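Local coordinates for protein coenzyme f420-dependent n5,n10-methylenetetrahydromethanopterin reductase (Methanopyrus kandleri, PDB 1EZW) that catalyses the reversible reduction of methylenetetrahydromethanopterin to methyltetrahydromethanopterin with reduced coenzyme F420, a step of methane formation from carbon dioxide, at residues Phe6-Leu11 with Ser326-Asp331; His21-Ala26 with Val54-Ile59; Phe31-Ile36 with Lys58-Pro63; Gly89-Gly94 with Ser165-Asp170. All coordinates share one frame; numbering follows the deposited sequence. Where two conformers were deposited one is given.

Contact 1 (Phe6-Leu11 with Ser326-Asp331)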
loop_
_atom_site.group_PDB
_atom_site.type_symbol
_atom_site.label_atom_id
_atom_site.label_comp_id
_atom_site.label_asym_id
_atom_site.label_seq_id
_atom_site.Cartn_x
_atom_site.Cartn_y
_atom_site.Cartn_z
ATOM N N PHE A 6 -14.565 -7.264 19.852
ATOM C CA PHE A 6 -15.480 -6.646 18.903
ATOM C C PHE A 6 -14.953 -6.847 17.477
ATOM O O PHE A 6 -13.753 -6.715 17.229
ATOM C CB PHE A 6 -15.608 -5.155 19.187
ATOM C CG PHE A 6 -16.419 -4.868 20.424
ATOM C CD1 PHE A 6 -15.851 -5.047 21.679
ATOM C CD2 PHE A 6 -17.756 -4.553 20.314
ATOM C CE1 PHE A 6 -16.631 -4.927 22.832
ATOM C CE2 PHE A 6 -18.566 -4.428 21.477
ATOM C CZ PHE A 6 -17.989 -4.619 22.712
ATOM N N GLY A 7 -15.850 -7.196 16.585
ATOM C CA GLY A 7 -15.478 -7.379 15.182
ATOM C C GLY A 7 -16.344 -6.454 14.345
ATOM O O GLY A 7 -17.338 -5.874 14.825
ATOM N N ILE A 8 -15.979 -6.305 13.077
ATOM C CA ILE A 8 -16.757 -5.492 12.165
ATOM C C ILE A 8 -16.906 -6.319 10.903
ATOM O O ILE A 8 -15.962 -7.000 10.493
ATOM C CB ILE A 8 -16.065 -4.128 11.874
ATOM C CG1 ILE A 8 -16.995 -3.311 10.978
ATOM C CG2 ILE A 8 -14.676 -4.323 11.262
ATOM C CD1 ILE A 8 -16.596 -1.885 10.894
ATOM N N GLU A 9 -18.100 -6.287 10.322
ATOM C CA GLU A 9 -18.357 -7.048 9.098
ATOM C C GLU A 9 -18.843 -6.049 8.082
ATOM O O GLU A 9 -19.811 -5.329 8.306
ATOM C CB GLU A 9 -19.397 -8.163 9.366
ATOM C CG GLU A 9 -19.956 -8.837 8.124
ATOM C CD GLU A 9 -21.223 -8.171 7.652
ATOM O OE1 GLU A 9 -22.208 -8.102 8.441
ATOM O OE2 GLU A 9 -21.248 -7.701 6.498
ATOM N N LEU A 10 -18.144 -5.999 6.944
ATOM C CA LEU A 10 -18.484 -5.060 5.883
ATOM C C LEU A 10 -18.737 -5.817 4.589
ATOM O O LEU A 10 -17.993 -6.755 4.244
ATOM C CB LEU A 10 -17.339 -4.058 5.680
ATOM C CG LEU A 10 -17.120 -3.068 6.840
ATOM C CD1 LEU A 10 -15.822 -2.312 6.692
ATOM C CD2 LEU A 10 -18.285 -2.103 6.911
ATOM N N LEU A 11 -19.833 -5.450 3.916
ATOM C CA LEU A 11 -20.169 -6.034 2.621
ATOM C C LEU A 11 -19.288 -5.195 1.677
ATOM O O LEU A 11 -19.295 -3.971 1.723
ATOM C CB LEU A 11 -21.632 -5.766 2.255
ATOM C CG LEU A 11 -22.084 -6.467 0.976
ATOM C CD1 LEU A 11 -22.290 -7.952 1.299
ATOM C CD2 LEU A 11 -23.393 -5.857 0.447
ATOM N N SER A 326 -24.003 -4.419 9.166
ATOM C CA SER A 326 -24.903 -3.477 8.535
ATOM C C SER A 326 -26.164 -3.219 9.372
ATOM O O SER A 326 -26.814 -4.175 9.808
ATOM C CB SER A 326 -25.292 -4.018 7.157
ATOM O OG SER A 326 -26.109 -3.086 6.467
ATOM N N PRO A 327 -26.594 -1.950 9.477
ATOM C CA PRO A 327 -26.014 -0.745 8.845
ATOM C C PRO A 327 -24.792 -0.136 9.526
ATOM O O PRO A 327 -24.142 0.766 8.962
ATOM C CB PRO A 327 -27.197 0.223 8.862
ATOM C CG PRO A 327 -27.791 -0.112 10.317
ATOM C CD PRO A 327 -27.853 -1.616 10.192
ATOM N N ILE A 328 -24.506 -0.599 10.745
ATOM C CA ILE A 328 -23.445 -0.123 11.622
ATOM C C ILE A 328 -23.920 1.147 12.329
ATOM O O ILE A 328 -23.818 1.276 13.559
ATOM C CB ILE A 328 -22.079 0.070 10.857
ATOM C CG1 ILE A 328 -21.626 -1.313 10.357
ATOM C CG2 ILE A 328 -21.005 0.643 11.820
ATOM C CD1 ILE A 328 -20.286 -1.325 9.690
ATOM N N GLY A 329 -24.465 2.081 11.555
ATOM C CA GLY A 329 -25.000 3.304 12.125
ATOM C C GLY A 329 -25.360 4.210 10.964
ATOM O O GLY A 329 -25.014 3.920 9.815
ATOM N N PRO A 330 -26.099 5.290 11.223
ATOM C CA PRO A 330 -26.489 6.231 10.172
ATOM C C PRO A 330 -25.257 6.697 9.361
ATOM O O PRO A 330 -25.335 6.838 8.147
ATOM C CB PRO A 330 -27.159 7.341 10.979
ATOM C CG PRO A 330 -27.927 6.476 12.042
ATOM C CD PRO A 330 -26.711 5.661 12.515
ATOM N N ASP A 331 -24.138 6.931 10.060
ATOM C CA ASP A 331 -22.843 7.345 9.463
ATOM C C ASP A 331 -21.917 6.228 9.961
ATOM O O ASP A 331 -21.654 6.168 11.166
ATOM C CB ASP A 331 -22.418 8.699 10.054
ATOM C CG ASP A 331 -21.048 9.191 9.556
ATOM O OD1 ASP A 331 -20.925 10.412 9.261
ATOM O OD2 ASP A 331 -20.081 8.411 9.494
#

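Contact 2 (His21-Ala26 with Val54-Ile59). With MG (magnesium ion), chain B.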
loop_
_atom_site.group_PDB
_atom_site.type_symbol
_atom_site.label_atom_id
_atom_site.label_comp_id
_atom_site.label_asym_id
_atom_site.label_seq_id
_atom_site.Cartn_x
_atom_site.Cartn_y
_atom_site.Cartn_z
ATOM N N HIS A 21 -10.474 1.893 4.451
ATOM C CA HIS A 21 -10.464 3.000 5.403
ATOM C C HIS A 21 -11.326 2.680 6.652
ATOM O O HIS A 21 -10.876 2.960 7.784
ATOM C CB HIS A 21 -11.045 4.254 4.699
ATOM C CG HIS A 21 -11.382 5.384 5.638
ATOM N ND1 HIS A 21 -10.431 6.078 6.362
ATOM C CD2 HIS A 21 -12.579 5.894 6.009
ATOM C CE1 HIS A 21 -11.031 6.959 7.133
ATOM N NE2 HIS A 21 -12.332 6.872 6.944
ATOM N N LEU A 22 -12.522 2.107 6.451
ATOM C CA LEU A 22 -13.392 1.824 7.609
ATOM C C LEU A 22 -12.781 0.758 8.492
ATOM O O LEU A 22 -12.877 0.816 9.736
ATOM C CB LEU A 22 -14.806 1.429 7.169
ATOM C CG LEU A 22 -15.576 2.618 6.558
ATOM C CD1 LEU A 22 -16.911 2.063 6.032
ATOM C CD2 LEU A 22 -15.810 3.770 7.575
ATOM N N ILE A 23 -12.076 -0.175 7.870
ATOM C CA ILE A 23 -11.409 -1.199 8.692
ATOM C C ILE A 23 -10.280 -0.560 9.515
ATOM O O ILE A 23 -10.087 -0.916 10.689
ATOM C CB ILE A 23 -10.887 -2.339 7.808
ATOM C CG1 ILE A 23 -12.093 -3.105 7.233
ATOM C CG2 ILE A 23 -10.027 -3.319 8.647
ATOM C CD1 ILE A 23 -11.732 -4.244 6.227
ATOM N N LYS A 24 -9.538 0.390 8.923
ATOM C CA LYS A 24 -8.519 1.093 9.709
ATOM C C LYS A 24 -9.194 1.874 10.869
ATOM O O LYS A 24 -8.678 1.848 11.985
ATOM C CB LYS A 24 -7.707 2.041 8.792
ATOM C CG LYS A 24 -6.714 2.979 9.516
ATOM C CD LYS A 24 -5.664 2.167 10.262
ATOM C CE LYS A 24 -4.377 2.991 10.562
ATOM N NZ LYS A 24 -4.558 4.032 11.554
ATOM N N VAL A 25 -10.320 2.544 10.621
ATOM C CA VAL A 25 -11.023 3.261 11.698
ATOM C C VAL A 25 -11.420 2.277 12.789
ATOM O O VAL A 25 -11.172 2.541 13.980
ATOM C CB VAL A 25 -12.218 4.059 11.195
ATOM C CG1 VAL A 25 -12.932 4.777 12.389
ATOM C CG2 VAL A 25 -11.698 5.137 10.193
ATOM N N ALA A 26 -11.931 1.123 12.392
ATOM C CA ALA A 26 -12.268 0.089 13.409
ATOM C C ALA A 26 -11.037 -0.336 14.214
ATOM O O ALA A 26 -11.074 -0.429 15.472
ATOM C CB ALA A 26 -12.918 -1.138 12.740
ATOM N N VAL A 54 -2.822 -3.866 3.774
ATOM C CA VAL A 54 -1.798 -2.858 3.507
ATOM C C VAL A 54 -2.003 -1.567 4.340
ATOM O O VAL A 54 -1.023 -0.913 4.759
ATOM C CB VAL A 54 -1.854 -2.578 1.965
ATOM C CG1 VAL A 54 -1.233 -1.278 1.577
ATOM C CG2 VAL A 54 -1.154 -3.758 1.264
ATOM N N ILE A 55 -3.273 -1.263 4.600
ATOM C CA ILE A 55 -3.706 -0.061 5.312
ATOM C C ILE A 55 -3.931 -0.214 6.812
ATOM O O ILE A 55 -4.363 0.708 7.486
ATOM C CB ILE A 55 -5.028 0.431 4.657
ATOM C CG1 ILE A 55 -4.781 0.714 3.173
ATOM C CG2 ILE A 55 -5.551 1.650 5.351
ATOM C CD1 ILE A 55 -3.748 1.752 2.921
ATOM N N THR A 56 -3.634 -1.397 7.337
ATOM C CA THR A 56 -3.850 -1.685 8.761
ATOM C C THR A 56 -2.659 -2.447 9.288
ATOM O O THR A 56 -1.852 -2.900 8.495
ATOM C CB THR A 56 -5.119 -2.555 9.009
ATOM O OG1 THR A 56 -5.018 -3.782 8.263
ATOM C CG2 THR A 56 -6.393 -1.837 8.562
ATOM N N SER A 57 -2.561 -2.597 10.601
ATOM C CA SER A 57 -1.448 -3.326 11.217
ATOM C C SER A 57 -1.733 -4.278 12.351
ATOM O O SER A 57 -0.848 -5.031 12.763
ATOM C CB SER A 57 -0.382 -2.336 11.693
ATOM O OG SER A 57 0.268 -1.833 10.511
ATOM N N LYS A 58 -2.925 -4.206 12.919
ATOM C CA LYS A 58 -3.240 -5.024 14.108
ATOM C C LYS A 58 -4.504 -5.850 14.001
ATOM O O LYS A 58 -4.598 -6.972 14.545
ATOM C CB LYS A 58 -3.436 -4.081 15.326
ATOM C CG LYS A 58 -2.328 -3.072 15.623
ATOM C CD LYS A 58 -2.804 -2.141 16.811
ATOM C CE LYS A 58 -1.749 -1.106 17.242
ATOM N NZ LYS A 58 -2.169 -0.134 18.316
ATOM N N ILE A 59 -5.513 -5.303 13.330
ATOM C CA ILE A 59 -6.781 -6.013 13.287
ATOM C C ILE A 59 -6.674 -7.326 12.496
ATOM O O ILE A 59 -5.954 -7.396 11.494
ATOM C CB ILE A 59 -7.878 -5.078 12.710
ATOM C CG1 ILE A 59 -9.264 -5.631 13.006
ATOM C CG2 ILE A 59 -7.667 -4.881 11.212
ATOM C CD1 ILE A 59 -10.365 -4.555 12.707
HETATM MG MG MG B . 0.371 -3.022 8.053
HETATM O O HOH W 1 0.041 -0.866 7.044
HETATM O O HOH W 2 0.553 -3.975 5.853
#

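Contact 3 (Phe31-Ile36 with Lys58-Pro63)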
loop_
_atom_site.group_PDB
_atom_site.type_symbol
_atom_site.label_atom_id
_atom_site.label_comp_id
_atom_site.label_asym_id
_atom_site.label_seq_id
_atom_site.Cartn_x
_atom_site.Cartn_y
_atom_site.Cartn_z
ATOM N N PHE A 31 -11.382 -2.416 17.644
ATOM C CA PHE A 31 -11.953 -3.660 17.098
ATOM C C PHE A 31 -10.789 -4.625 16.813
ATOM O O PHE A 31 -9.720 -4.212 16.342
ATOM C CB PHE A 31 -12.719 -3.403 15.778
ATOM C CG PHE A 31 -14.037 -2.717 15.965
ATOM C CD1 PHE A 31 -14.109 -1.373 16.402
ATOM C CD2 PHE A 31 -15.218 -3.408 15.666
ATOM C CE1 PHE A 31 -15.379 -0.755 16.513
ATOM C CE2 PHE A 31 -16.476 -2.793 15.784
ATOM C CZ PHE A 31 -16.548 -1.470 16.200
ATOM N N GLU A 32 -10.987 -5.921 17.075
ATOM C CA GLU A 32 -9.927 -6.900 16.869
ATOM C C GLU A 32 -10.138 -7.830 15.674
ATOM O O GLU A 32 -9.227 -8.572 15.288
ATOM C CB GLU A 32 -9.713 -7.707 18.150
ATOM C CG GLU A 32 -9.110 -6.847 19.272
ATOM C CD GLU A 32 -8.987 -7.602 20.588
ATOM O OE1 GLU A 32 -8.126 -8.490 20.699
ATOM O OE2 GLU A 32 -9.773 -7.307 21.506
ATOM N N TYR A 33 -11.333 -7.810 15.108
ATOM C CA TYR A 33 -11.607 -8.628 13.920
ATOM C C TYR A 33 -12.302 -7.860 12.839
ATOM O O TYR A 33 -13.199 -7.083 13.128
ATOM C CB TYR A 33 -12.547 -9.803 14.252
ATOM C CG TYR A 33 -11.963 -10.755 15.252
ATOM C CD1 TYR A 33 -12.011 -10.482 16.628
ATOM C CD2 TYR A 33 -11.342 -11.925 14.830
ATOM C CE1 TYR A 33 -11.451 -11.365 17.556
ATOM C CE2 TYR A 33 -10.781 -12.818 15.735
ATOM C CZ TYR A 33 -10.844 -12.522 17.110
ATOM O OH TYR A 33 -10.237 -13.376 18.004
ATOM N N ALA A 34 -11.942 -8.129 11.570
ATOM C CA ALA A 34 -12.655 -7.491 10.448
ATOM C C ALA A 34 -12.965 -8.635 9.462
ATOM O O ALA A 34 -12.043 -9.364 9.015
ATOM C CB ALA A 34 -11.759 -6.399 9.751
ATOM N N TRP A 35 -14.243 -8.758 9.153
ATOM C CA TRP A 35 -14.758 -9.806 8.287
ATOM C C TRP A 35 -15.321 -9.214 7.024
ATOM O O TRP A 35 -16.117 -8.285 7.069
ATOM C CB TRP A 35 -15.896 -10.558 8.992
ATOM C CG TRP A 35 -15.504 -11.197 10.308
ATOM C CD1 TRP A 35 -15.729 -10.711 11.589
ATOM C CD2 TRP A 35 -14.875 -12.471 10.472
ATOM N NE1 TRP A 35 -15.285 -11.618 12.516
ATOM C CE2 TRP A 35 -14.755 -12.709 11.862
ATOM C CE3 TRP A 35 -14.401 -13.444 9.574
ATOM C CZ2 TRP A 35 -14.178 -13.890 12.388
ATOM C CZ3 TRP A 35 -13.827 -14.624 10.102
ATOM C CH2 TRP A 35 -13.723 -14.827 11.499
ATOM N N ILE A 36 -14.932 -9.783 5.886
ATOM C CA ILE A 36 -15.422 -9.271 4.604
ATOM C C ILE A 36 -16.163 -10.406 3.912
ATOM O O ILE A 36 -15.612 -11.491 3.715
ATOM C CB ILE A 36 -14.259 -8.762 3.705
ATOM C CG1 ILE A 36 -13.700 -7.456 4.300
ATOM C CG2 ILE A 36 -14.794 -8.465 2.286
ATOM C CD1 ILE A 36 -14.774 -6.332 4.276
ATOM N N LYS A 58 -2.925 -4.206 12.919
ATOM C CA LYS A 58 -3.240 -5.024 14.108
ATOM C C LYS A 58 -4.504 -5.850 14.001
ATOM O O LYS A 58 -4.598 -6.972 14.545
ATOM C CB LYS A 58 -3.436 -4.081 15.326
ATOM C CG LYS A 58 -2.328 -3.072 15.623
ATOM C CD LYS A 58 -2.804 -2.141 16.811
ATOM C CE LYS A 58 -1.749 -1.106 17.242
ATOM N NZ LYS A 58 -2.169 -0.134 18.316
ATOM N N ILE A 59 -5.513 -5.303 13.330
ATOM C CA ILE A 59 -6.781 -6.013 13.287
ATOM C C ILE A 59 -6.674 -7.326 12.496
ATOM O O ILE A 59 -5.954 -7.396 11.494
ATOM C CB ILE A 59 -7.878 -5.078 12.710
ATOM C CG1 ILE A 59 -9.264 -5.631 13.006
ATOM C CG2 ILE A 59 -7.667 -4.881 11.212
ATOM C CD1 ILE A 59 -10.365 -4.555 12.707
ATOM N N LYS A 60 -7.365 -8.364 12.973
ATOM C CA LYS A 60 -7.373 -9.638 12.232
ATOM C C LYS A 60 -8.331 -9.467 11.068
ATOM O O LYS A 60 -9.346 -8.756 11.156
ATOM C CB LYS A 60 -7.730 -10.785 13.165
ATOM C CG LYS A 60 -6.614 -10.948 14.212
ATOM C CD LYS A 60 -6.897 -12.046 15.267
ATOM C CE LYS A 60 -7.412 -11.471 16.557
ATOM N NZ LYS A 60 -7.266 -12.520 17.645
ATOM N N LEU A 61 -7.961 -10.107 9.947
ATOM C CA LEU A 61 -8.619 -9.977 8.623
ATOM C C LEU A 61 -8.994 -11.290 7.957
ATOM O O LEU A 61 -8.155 -12.174 7.883
ATOM C CB LEU A 61 -7.623 -9.301 7.610
ATOM C CG LEU A 61 -7.442 -7.877 7.065
ATOM C CD1 LEU A 61 -8.263 -6.868 7.828
ATOM C CD2 LEU A 61 -5.940 -7.514 7.099
ATOM N N GLY A 62 -10.220 -11.438 7.474
ATOM C CA GLY A 62 -10.469 -12.649 6.697
ATOM C C GLY A 62 -11.835 -12.668 6.112
ATOM O O GLY A 62 -12.713 -11.812 6.407
ATOM N N PRO A 63 -12.079 -13.679 5.265
ATOM C CA PRO A 63 -13.378 -13.808 4.643
ATOM C C PRO A 63 -14.421 -14.199 5.689
ATOM O O PRO A 63 -14.166 -15.089 6.491
ATOM C CB PRO A 63 -13.140 -14.892 3.582
ATOM C CG PRO A 63 -12.074 -15.747 4.185
ATOM C CD PRO A 63 -11.138 -14.731 4.819
HETATM O O HOH W 3 -6.440 -7.869 16.493
HETATM O O HOH W 4 -8.092 -10.792 19.408
#

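Contact 4 (Gly89-Gly94 with Ser165-Asp170)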
loop_
_atom_site.group_PDB
_atom_site.type_symbol
_atom_site.label_atom_id
_atom_site.label_comp_id
_atom_site.label_asym_id
_atom_site.label_seq_id
_atom_site.Cartn_x
_atom_site.Cartn_y
_atom_site.Cartn_z
ATOM N N GLY A 89 0.710 -12.014 9.586
ATOM C CA GLY A 89 0.138 -13.031 10.470
ATOM C C GLY A 89 -1.155 -12.668 11.148
ATOM O O GLY A 89 -1.355 -13.030 12.346
ATOM N N ARG A 90 -2.046 -12.015 10.394
ATOM C CA ARG A 90 -3.336 -11.568 10.905
ATOM C C ARG A 90 -4.567 -12.208 10.264
ATOM O O ARG A 90 -5.680 -11.766 10.505
ATOM C CB ARG A 90 -3.467 -10.032 10.775
ATOM C CG ARG A 90 -2.552 -9.310 11.737
ATOM C CD ARG A 90 -2.734 -7.816 11.588
ATOM N NE ARG A 90 -2.196 -7.291 10.326
ATOM C CZ ARG A 90 -2.830 -6.380 9.585
ATOM N NH1 ARG A 90 -2.264 -5.932 8.459
ATOM N NH2 ARG A 90 -4.050 -5.975 9.912
ATOM N N ALA A 91 -4.370 -13.225 9.433
ATOM C CA ALA A 91 -5.507 -13.830 8.787
ATOM C C ALA A 91 -6.401 -14.643 9.714
ATOM O O ALA A 91 -5.927 -15.215 10.696
ATOM C CB ALA A 91 -5.038 -14.737 7.633
ATOM N N ILE A 92 -7.662 -14.686 9.340
ATOM C CA ILE A 92 -8.670 -15.526 10.015
ATOM C C ILE A 92 -9.498 -16.150 8.899
ATOM O O ILE A 92 -9.603 -15.609 7.779
ATOM C CB ILE A 92 -9.576 -14.718 10.977
ATOM C CG1 ILE A 92 -10.327 -13.622 10.213
ATOM C CG2 ILE A 92 -8.733 -14.176 12.125
ATOM C CD1 ILE A 92 -11.094 -12.585 11.096
ATOM N N ILE A 93 -10.123 -17.301 9.167
ATOM C CA ILE A 93 -10.952 -17.928 8.142
ATOM C C ILE A 93 -12.408 -17.984 8.634
ATOM O O ILE A 93 -12.624 -18.405 9.774
ATOM C CB ILE A 93 -10.525 -19.405 7.938
ATOM C CG1 ILE A 93 -9.090 -19.478 7.429
ATOM C CG2 ILE A 93 -11.517 -20.099 6.971
ATOM C CD1 ILE A 93 -8.460 -20.887 7.595
ATOM N N GLY A 94 -13.357 -17.553 7.792
ATOM C CA GLY A 94 -14.789 -17.665 8.071
ATOM C C GLY A 94 -15.301 -18.627 6.994
ATOM O O GLY A 94 -15.228 -18.312 5.825
ATOM N N SER A 165 2.503 -19.361 5.066
ATOM C CA SER A 165 1.818 -18.334 5.837
ATOM C C SER A 165 2.754 -17.951 6.985
ATOM O O SER A 165 3.888 -18.420 7.036
ATOM C CB SER A 165 0.522 -18.901 6.436
ATOM O OG SER A 165 0.830 -19.978 7.336
ATOM N N ILE A 166 2.285 -17.129 7.912
ATOM C CA ILE A 166 3.111 -16.782 9.069
ATOM C C ILE A 166 2.592 -17.518 10.300
ATOM O O ILE A 166 3.379 -18.100 11.058
ATOM C CB ILE A 166 3.126 -15.259 9.237
ATOM C CG1 ILE A 166 4.034 -14.701 8.143
ATOM C CG2 ILE A 166 3.611 -14.823 10.671
ATOM C CD1 ILE A 166 3.951 -13.259 7.988
ATOM N N GLN A 167 1.275 -17.554 10.482
ATOM C CA GLN A 167 0.722 -18.256 11.654
ATOM C C GLN A 167 0.629 -19.761 11.444
ATOM O O GLN A 167 0.397 -20.490 12.417
ATOM C CB GLN A 167 -0.701 -17.810 11.957
ATOM C CG GLN A 167 -0.873 -16.353 12.214
ATOM C CD GLN A 167 -2.328 -16.053 12.521
ATOM O OE1 GLN A 167 -2.790 -16.248 13.655
ATOM N NE2 GLN A 167 -3.083 -15.623 11.504
ATOM N N GLY A 168 0.774 -20.235 10.203
ATOM C CA GLY A 168 0.615 -21.675 9.972
ATOM C C GLY A 168 -0.742 -22.185 10.487
ATOM O O GLY A 168 -1.781 -21.556 10.270
ATOM N N SER A 169 -0.765 -23.339 11.154
ATOM C CA SER A 169 -2.038 -23.837 11.642
ATOM C C SER A 169 -2.647 -23.046 12.806
ATOM O O SER A 169 -3.741 -23.382 13.262
ATOM C CB SER A 169 -1.930 -25.328 11.994
ATOM O OG SER A 169 -0.954 -25.512 12.983
ATOM N N ASP A 170 -1.967 -21.999 13.280
ATOM C CA ASP A 170 -2.519 -21.144 14.345
ATOM C C ASP A 170 -3.601 -20.210 13.763
ATOM O O ASP A 170 -4.293 -19.511 14.519
ATOM C CB ASP A 170 -1.441 -20.294 15.020
ATOM C CG ASP A 170 -0.590 -21.092 15.986
ATOM O OD1 ASP A 170 0.412 -20.539 16.489
ATOM O OD2 ASP A 170 -0.937 -22.263 16.246
HETATM O O HOH W 5 -5.279 -14.590 13.763
#

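Contact 1 (Phe6-Leu11 with Ser326-Asp331)
The tight part of this contact is I328 CD1, which reaches L10 CD2 at 3.5 Å and I8 CD1 at 3.9 Å. I328 meets both side chains at about a right angle, so a single methyl touches two branches that lie on the same side of strand 5-10. Its chain is extended (chi2 -176°), which carries CD1 forward to the strand. All three residues are buried, and the packing continues beyond them: L10 meets I19, L22 and I23 of helix 16-28, while I8 and I328 both touch I336 of helix 332-342.

The other side is loose and partly exposed. E9 bends at chi2 (-92°), yet its OE1 stays 4.2 Å from S326 N, and no hydrogen bond joins the two segments. S326 precedes a cis peptide to P327, where the chain turns back; a weak bond from G329 N to P327 O, 2.9 Å, closes this turn. At the far end D331 is the N-cap of helix 332-342, its OD2 accepting from K334 N. Strands 5-10 and 321-324 are neighbours, so the segment that follows the latter packs where the first and last strands of a (beta/alpha)8, or TIM, barrel meet.

Contact 2 (His21-Ala26 with Val54-Ile59)
I55 is the first residue of 54-59 to meet helix 16-28, and it does so with its carbonyl: K24 CD lies 3.4 Å from I55 O. The K24 side chain curls around that oxygen because CG stands anti to the backbone N and chi2 (61°) turns CD back. The amine itself leads away, to a salt bridge with D28 and to W85 of the second subunit, whose carbonyl and ring it meets by a hydrogen bond and a cation-pi contact.

T56 comes next and faces two ways. Its CG2 rests on the helix backbone, 3.8 Å from K24 CA, and also touches I23 CG2 at 3.9 Å. OG1 is held by A52 and R90 of the same chain, while T56 O binds the magnesium ion at 2.3 Å. S57 adds a longer bond to the metal through OG, 2.7 Å. Two waters are ligands as well, one of which also donates to V54 O.

From S57 to I59 the three backbone N-H groups converge on the OE2 of E27, one residue beyond 21-26, which ties this turn to the helix. I59 then closes the apolar seam: its CG2 lies 3.8 Å from I23 CG2, the side chains crossing at about a right angle, and its CD1 is 4.3 Å from A26 CB. The segment leading into strand 60-63 thus packs on the first helix of a TIM barrel and carries an intersubunit magnesium site, since T56 O of the second subunit binds the same ion.

Contact 3 (Phe31-Ile36 with Lys58-Pro63)
The ammonium nitrogen of K60 is gripped twice: NZ donates to Y33 OH at 3.1 Å and to a water at 2.6 Å, which may pass the link on to E32 OE1, E32 having an alternate conformation. Y33 and K60 sit on the two strands of a beta-alpha-beta unit, strand 33-36, helix 45-54 and strand 60-63, whose strands run parallel at 20° to each other. The Y33 and K60 side chains lie side by side and point the same way. K60 bends at chi3 (-100°), placing CE over the Y33 ring face, 4.0 Å from its centroid, in a CH-pi contact. An alanine in place of Y33 would probably leave K60 NZ without its protein partner in this contact and the end of the lysine chain freer to turn, with no ring under CE.

The parallel backbone ladder sets the register that pairs Y33 with K60: K60 N binds E32 O, A34 N binds K60 O at 2.7 Å, G62 N binds A34 O, and I36 N binds G62 O. A34 points to the opposite face, where helix 16-28 packs; its CB touches I59 CD1 at 3.8 Å, and F31 CB meets that same methyl.

W35 shares the face of Y33, its NE1 bonded to Q321 and its ring edge-to-face with Y174 and Y229. Across from it G62 offers no side chain, and P63 O approaches the indole at its edge, near the ring plane, 3.5 Å from CE3.

Contact 4 (Gly89-Gly94 with Ser165-Asp170)
G89 has backbone angles of phi 88° and psi 41°, and its CA comes to 5.0 Å from that of I166, so the two segments come close at this point. A CB on G89 would press on the preceding carbonyl oxygen and would lie only 3.0 Å from I166 CG2. I166 fills that side instead: its CD1 touches G89 N at 3.8 Å, and CB and CG2 sit beside G89 CA.

Q167 makes the one hydrogen bond across the segments. Its chain runs extended beyond CG and passes over the G89 carbonyl, with CD 3.2 Å from G89 O. NE2 then donates to A91 O at 3.0 Å with an angle of 145° at the hydrogen, in the carbonyl plane and on a lone pair. A water donates both to A91 O and to Q167 OE1, 3.0 Å from the latter, so each end of the amide is tied to the same carbonyl.

These segments lead into strands 93-95 and 173-176, neighbours in the TIM barrel, and lie at their N-terminal ends. D84 braces both: OD1 accepts from the backbone N of I166 and Q167, OD2 from that of A91. An alanine in place of Q167 would probably leave A91 O without its amide donor and open a gap against the G89 carbonyl. Beyond Q167 the chain turns through G168, whose N makes a weak bond to S165 OG at 2.9 Å.

Contacts 1 and 3 reach the same parallel sheet through neighbouring strands 5-10 and 33-36, stitched together by a probable hydrogen bond from W35 N to I8 O, 2.8 Å. Helix 16-28 of contact 2 packs on both strands: L10 CD1 lies 3.8 Å from I23 CG1, and I23 CG2 3.7 Å from A34 CB; contacts 2 and 3 also share K58 and I59. R90 links contact 4 to the metal region, its NH2 2.9 Å from both I59 O and T56 OG1 and its side chain about 4 Å from the magnesium ion. Segment 326-331 of contact 1 follows the C-terminal end of strand 321-324, the end at which TIM barrels as a class place their active sites.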